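Local structure of autolysin E (Staphylococcus aureus, 4PI8) at residues Q181-P186 against S196-A201. The protein probably hydrolyses glycosidic bonds of NAG-NAM glycan strands in bacterial peptidoglycan, as a glucosaminidase of the lysozyme clan. The protein carries 1 engineered substitution. Numbering follows the deposited sequence.
Sequences QMRWNP and SDIRWA. With SO4 (sulfate ion), chain N.
R183 bonds to backbone and packs on W200 in a buried, part polar and part apolar contact between the last turn of helix 179-184 and the turn that opens helix 200-215. CG of R183 is anti to the backbone N (chi1 178°), and a bend at chi2 (59°) places CD. From there NE donates to D197 O at 2.9 Å, nearly straight at 170°. The oxygen lies almost in the guanidinium plane, but NE stands above the carbonyl plane. W200 N binds D197 O from the opposite face, so two donors grip this oxygen. NH2 of R183 lies 2.9 Å from S196 O. NH2 is hydrogen-bonded to Q25 OE1. W184 CH2 lies 3.4 Å above the R183 guanidinium plane, offset toward the rim. That ring also meets I198 CG2 through CH2, at 4.1 Å. D197 to W200 form a type I beta turn, and D197 OD1 accepts from R199 N in an Asx turn. D197 OD2 pairs with K203. This turn follows S196, which lines the glycan pocket and touches the bound N-acetylmuramic acid. A sulfate, probably from crystallisation, is bound by S196 N and D197 N. Nearer the helix, R183 CB packs on W200 CE3 at 3.8 Å. M182 meets the same ring, with CB 3.9 Å from W200 CH2.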
loop_
_atom_site.group_PDB
_atom_site.type_symbol
_atom_site.label_atom_id
_atom_site.label_comp_id
_atom_site.label_asym_id
_atom_site.label_seq_id
_atom_site.Cartn_x
_atom_site.Cartn_y
_atom_site.Cartn_z
ATOM N N GLN A 181 5.062 -9.266 -1.425
ATOM C CA GLN A 181 5.137 -9.312 -2.891
ATOM C C GLN A 181 4.955 -7.954 -3.514
ATOM O O GLN A 181 5.589 -7.625 -4.526
ATOM C CB GLN A 181 4.164 -10.287 -3.509
ATOM C CG GLN A 181 4.408 -11.741 -3.129
ATOM C CD GLN A 181 3.275 -12.616 -3.561
ATOM O OE1 GLN A 181 2.098 -12.309 -3.368
ATOM N NE2 GLN A 181 3.607 -13.745 -4.209
ATOM N N MET A 182 4.053 -7.136 -2.964
ATOM C CA MET A 182 3.853 -5.773 -3.476
ATOM C C MET A 182 5.139 -4.976 -3.326
ATOM O O MET A 182 5.453 -4.126 -4.195
ATOM C CB MET A 182 2.698 -5.093 -2.730
ATOM C CG MET A 182 1.345 -5.670 -3.077
ATOM S SD MET A 182 -0.011 -4.964 -2.118
ATOM C CE MET A 182 -0.144 -3.349 -2.892
ATOM N N ARG A 183 5.862 -5.175 -2.221
ATOM C CA ARG A 183 7.037 -4.398 -1.936
ATOM C C ARG A 183 8.311 -4.887 -2.657
ATOM O O ARG A 183 9.144 -4.078 -3.046
ATOM C CB ARG A 183 7.284 -4.333 -0.427
ATOM C CG ARG A 183 8.524 -3.589 -0.010
ATOM C CD ARG A 183 8.561 -2.128 -0.474
ATOM N NE ARG A 183 9.807 -1.450 -0.100
ATOM C CZ ARG A 183 10.939 -1.517 -0.787
ATOM N NH1 ARG A 183 11.047 -2.313 -1.842
ATOM N NH2 ARG A 183 11.986 -0.806 -0.378
ATOM N N TRP A 184 8.490 -6.207 -2.725
ATOM C CA TRP A 184 9.757 -6.775 -3.135
ATOM C C TRP A 184 9.635 -7.645 -4.403
ATOM O O TRP A 184 10.653 -8.156 -4.869
ATOM C CB TRP A 184 10.372 -7.602 -1.990
ATOM C CG TRP A 184 10.655 -6.839 -0.737
ATOM C CD1 TRP A 184 9.982 -6.938 0.433
ATOM C CD2 TRP A 184 11.698 -5.886 -0.529
ATOM N NE1 TRP A 184 10.514 -6.057 1.311
ATOM C CE2 TRP A 184 11.571 -5.402 0.774
ATOM C CE3 TRP A 184 12.733 -5.364 -1.335
ATOM C CZ2 TRP A 184 12.431 -4.453 1.304
ATOM C CZ3 TRP A 184 13.591 -4.444 -0.791
ATOM C CH2 TRP A 184 13.411 -3.988 0.530
ATOM N N ASN A 185 8.460 -7.780 -4.959
ATOM C CA ASN A 185 8.212 -8.540 -6.188
ATOM C C ASN A 185 9.187 -9.661 -6.430
ATOM O O ASN A 185 9.939 -9.654 -7.412
ATOM C CB ASN A 185 8.155 -7.577 -7.378
ATOM C CG ASN A 185 7.436 -8.167 -8.586
ATOM O OD1 ASN A 185 6.814 -9.225 -8.518
ATOM N ND2 ASN A 185 7.457 -7.394 -9.685
ATOM N N PRO A 186 9.214 -10.665 -5.583
ATOM C CA PRO A 186 10.225 -11.721 -5.706
ATOM C C PRO A 186 10.129 -12.473 -7.030
ATOM O O PRO A 186 11.187 -13.059 -7.456
ATOM C CB PRO A 186 9.955 -12.630 -4.526
ATOM C CG PRO A 186 8.655 -12.227 -3.977
ATOM C CD PRO A 186 8.436 -10.807 -4.349
ATOM N N SER A 196 9.320 2.764 -2.045
ATOM C CA SER A 196 10.763 2.727 -1.752
ATOM C C SER A 196 11.106 2.527 -0.318
ATOM O O SER A 196 12.169 2.052 0.003
ATOM C CB SER A 196 11.440 3.977 -2.309
ATOM O OG SER A 196 11.010 5.140 -1.625
ATOM N N ASP A 197 10.183 2.882 0.598
ATOM C CA ASP A 197 10.435 2.704 2.013
ATOM C C ASP A 197 10.644 1.204 2.299
ATOM O O ASP A 197 9.729 0.413 2.122
ATOM C CB ASP A 197 9.252 3.281 2.805
ATOM C CG ASP A 197 9.390 3.141 4.287
ATOM O OD1 ASP A 197 10.334 2.597 4.864
ATOM O OD2 ASP A 197 8.368 3.580 4.903
ATOM N N ILE A 198 11.815 0.840 2.828
ATOM C CA ILE A 198 12.139 -0.545 3.156
ATOM C C ILE A 198 11.267 -1.158 4.256
ATOM O O ILE A 198 11.236 -2.391 4.396
ATOM C CB ILE A 198 13.628 -0.783 3.437
ATOM C CG1 ILE A 198 14.061 -0.160 4.786
ATOM C CG2 ILE A 198 14.456 -0.354 2.232
ATOM C CD1 ILE A 198 15.535 -0.418 5.108
ATOM N N ARG A 199 10.613 -0.263 5.043
ATOM C CA ARG A 199 9.669 -0.704 6.090
ATOM C C ARG A 199 8.190 -0.451 5.767
ATOM O O ARG A 199 7.306 -0.607 6.628
ATOM C CB ARG A 199 10.046 -0.065 7.432
ATOM C CG ARG A 199 11.359 -0.672 7.978
ATOM C CD ARG A 199 11.570 -0.473 9.474
ATOM N NE ARG A 199 10.576 -1.203 10.260
ATOM C CZ ARG A 199 10.619 -2.513 10.538
ATOM N NH1 ARG A 199 11.610 -3.299 10.095
ATOM N NH2 ARG A 199 9.649 -3.046 11.273
ATOM N N TRP A 200 7.893 -0.159 4.491
ATOM C CA TRP A 200 6.505 0.040 4.039
ATOM C C TRP A 200 5.620 -1.091 4.448
ATOM O O TRP A 200 4.478 -0.873 4.977
ATOM C CB TRP A 200 6.478 0.200 2.519
ATOM C CG TRP A 200 5.163 0.324 1.856
ATOM C CD1 TRP A 200 4.460 1.489 1.625
ATOM C CD2 TRP A 200 4.377 -0.735 1.251
ATOM N NE1 TRP A 200 3.312 1.211 0.950
ATOM C CE2 TRP A 200 3.229 -0.128 0.652
ATOM C CE3 TRP A 200 4.540 -2.127 1.108
ATOM C CZ2 TRP A 200 2.260 -0.856 0.015
ATOM C CZ3 TRP A 200 3.602 -2.836 0.443
ATOM C CH2 TRP A 200 2.473 -2.210 -0.111
ATOM N N ALA A 201 5.989 -2.342 4.183
ATOM C CA ALA A 201 5.111 -3.474 4.523
ATOM C C ALA A 201 4.952 -3.614 6.007
ATOM O O ALA A 201 3.854 -3.967 6.507
ATOM C CB ALA A 201 5.634 -4.736 3.888
HETATM S S SO4 N . 7.307 5.619 -1.227
HETATM O O1 SO4 N . 5.829 5.514 -1.054
HETATM O O2 SO4 N . 7.650 5.205 -2.562
HETATM O O3 SO4 N . 7.994 4.942 -0.088
HETATM O O4 SO4 N . 7.700 7.086 -1.183
#